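Regulatory Subunit of Protein Kinase A (cAMP-dependent) from Euglena gracilis (Euglena gracilis, PDB 6RSX) binds cyclic AMP in two cyclic nucleotide-binding domains and, as a regulatory subunit, probably controls the activity of the kinase's catalytic subunit in response to it. Local coordinates at residues G87-I91 and H103-G108. Numbering follows the deposited sequence.
With CMP (adenosine-3',5'-cyclic-monophosphate), chain B.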
loop_
_atom_site.group_PDB
_atom_site.type_symbol
_atom_site.label_atom_id
_atom_site.label_comp_id
_atom_site.label_asym_id
_atom_site.label_seq_id
_atom_site.Cartn_x
_atom_site.Cartn_y
_atom_site.Cartn_z
ATOM N N GLY A 87 8.609 0.927 18.029
ATOM C CA GLY A 87 8.432 2.334 18.296
ATOM C C GLY A 87 7.603 2.992 17.219
ATOM O O GLY A 87 7.203 2.382 16.234
ATOM N N THR A 88 7.355 4.285 17.397
ATOM C CA THR A 88 6.655 5.062 16.386
ATOM C C THR A 88 7.491 6.308 16.064
ATOM O O THR A 88 8.297 6.763 16.877
ATOM C CB THR A 88 5.266 5.472 16.808
ATOM O OG1 THR A 88 5.355 6.386 17.923
ATOM C CG2 THR A 88 4.411 4.166 17.156
ATOM N N CYS A 89 7.255 6.863 14.883
ATOM C CA CYS A 89 7.967 8.033 14.371
ATOM C C CYS A 89 6.967 9.029 13.819
ATOM O O CYS A 89 5.948 8.634 13.236
ATOM C CB CYS A 89 8.974 7.673 13.220
ATOM S SG CYS A 89 10.371 6.681 13.746
ATOM N N ASN A 90 7.245 10.317 13.988
ATOM C CA ASN A 90 6.435 11.361 13.374
ATOM C C ASN A 90 7.073 11.809 12.068
ATOM O O ASN A 90 8.282 12.053 12.020
ATOM C CB ASN A 90 6.277 12.568 14.296
ATOM C CG ASN A 90 5.260 12.277 15.441
ATOM O OD1 ASN A 90 4.487 11.335 15.349
ATOM N ND2 ASN A 90 5.311 13.053 16.502
ATOM N N ILE A 91 6.244 11.947 11.045
ATOM C CA ILE A 91 6.628 12.546 9.769
ATOM C C ILE A 91 6.287 14.027 9.861
ATOM O O ILE A 91 5.118 14.396 10.067
ATOM C CB ILE A 91 5.882 11.896 8.596
ATOM C CG1 ILE A 91 6.088 10.383 8.573
ATOM C CG2 ILE A 91 6.278 12.579 7.274
ATOM C CD1 ILE A 91 7.578 9.916 8.553
ATOM N N HIS A 103 3.310 18.523 11.624
ATOM C CA HIS A 103 3.019 17.103 11.717
ATOM C C HIS A 103 2.144 16.661 10.554
ATOM O O HIS A 103 1.089 17.254 10.262
ATOM C CB HIS A 103 2.316 16.777 13.037
ATOM C CG HIS A 103 1.960 15.330 13.163
ATOM N ND1 HIS A 103 0.722 14.838 12.819
ATOM C CD2 HIS A 103 2.691 14.261 13.558
ATOM C CE1 HIS A 103 0.697 13.530 13.008
ATOM N NE2 HIS A 103 1.884 13.156 13.450
ATOM N N LYS A 104 2.559 15.593 9.913
ATOM C CA LYS A 104 1.799 15.034 8.801
ATOM C C LYS A 104 1.194 13.670 9.113
ATOM O O LYS A 104 0.018 13.434 8.797
ATOM C CB LYS A 104 2.669 14.914 7.539
ATOM C CG LYS A 104 3.092 16.266 6.913
ATOM C CD LYS A 104 1.894 17.055 6.427
ATOM C CE LYS A 104 2.230 18.500 6.085
ATOM N NZ LYS A 104 1.050 19.163 5.420
ATOM N N SER A 105 1.949 12.775 9.753
ATOM C CA SER A 105 1.445 11.444 10.082
ATOM C C SER A 105 2.383 10.819 11.095
ATOM O O SER A 105 3.495 11.310 11.332
ATOM C CB SER A 105 1.319 10.551 8.841
ATOM O OG SER A 105 2.590 10.209 8.302
ATOM N N THR A 106 1.921 9.725 11.691
ATOM C CA THR A 106 2.724 8.917 12.596
ATOM C C THR A 106 2.800 7.524 12.008
ATOM O O THR A 106 1.773 6.993 11.554
ATOM C CB THR A 106 2.099 8.900 14.002
ATOM O OG1 THR A 106 1.927 10.246 14.447
ATOM C CG2 THR A 106 2.934 8.105 14.994
ATOM N N ILE A 107 4.004 6.928 12.017
ATOM C CA ILE A 107 4.197 5.595 11.461
ATOM C C ILE A 107 4.772 4.673 12.534
ATOM O O ILE A 107 5.346 5.104 13.547
ATOM C CB ILE A 107 5.108 5.617 10.191
ATOM C CG1 ILE A 107 6.437 6.284 10.489
ATOM C CG2 ILE A 107 4.379 6.383 9.089
ATOM C CD1 ILE A 107 7.489 6.091 9.333
ATOM N N GLY A 108 4.634 3.379 12.293
ATOM C CA GLY A 108 5.074 2.420 13.277
ATOM C C GLY A 108 5.657 1.162 12.682
ATOM O O GLY A 108 6.037 1.135 11.508
HETATM P P CMP B . 12.673 10.757 1.689
HETATM O O1P CMP B . 13.973 10.016 1.224
HETATM O O2P CMP B . 12.190 12.006 1.078
HETATM O "O5'" CMP B . 12.845 11.153 3.238
HETATM C "C5'" CMP B . 11.710 11.438 4.054
HETATM C "C4'" CMP B . 10.749 10.300 3.874
HETATM O "O4'" CMP B . 9.494 10.464 4.549
HETATM C "C3'" CMP B . 10.321 10.096 2.444
HETATM O "O3'" CMP B . 11.382 9.638 1.638
HETATM C "C2'" CMP B . 9.142 9.128 2.585
HETATM O "O2'" CMP B . 9.650 7.806 2.662
HETATM C "C1'" CMP B . 8.571 9.544 3.971
HETATM N N9 CMP B . 7.273 10.205 3.913
HETATM C C8 CMP B . 6.183 9.874 4.689
HETATM N N7 CMP B . 5.205 10.718 4.412
HETATM C C5 CMP B . 5.655 11.537 3.451
HETATM C C6 CMP B . 4.991 12.552 2.819
HETATM N N6 CMP B . 3.648 13.059 2.974
HETATM N N1 CMP B . 5.565 13.252 1.866
HETATM C C2 CMP B . 6.867 12.966 1.560
HETATM N N3 CMP B . 7.553 11.943 2.169
HETATM C C4 CMP B . 6.928 11.237 3.137
#
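G87 leads into the antiparallel hairpin with a positive phi, at backbone angles where a CB would jam against the preceding carbonyl. T88, a beta-branched residue suited to extended backbone, sets its CB 4.0 Å from T106 CG2. C89 forms a hydrogen-bonded pair with I107, C89 N to I107 O and I107 N to C89 O both 2.9 Å, and its small side chain is buried on the face it shares with I91, CB 4.0 Å from I107 CG1. On the other, more polar face, N90 pairs with T106: T106 OG1 donates to N90 OD1 (2.9 Å) and accepts from H103 NE2 (3.1 Å), polar groups apt for a solvent-facing surface. I91 meets a classic beta bulge, since K104 and S105 both face it: I91 N donates a hydrogen bond to S105 O, and K104 N one to I91 O, each 2.8 Å. Its branched side chain brings CD1 to 3.9 Å from I107 CD1 and CG2 to 3.6 Å from N7 of the cyclic AMP, making it an apolar wall beside the adenine. Within this cupin-like beta-roll, strand 102-107 edges the sheet, strand 127-130 flanks strand 89-93 on its other side, and I84 of strand 80-84 packs against C89 and I107.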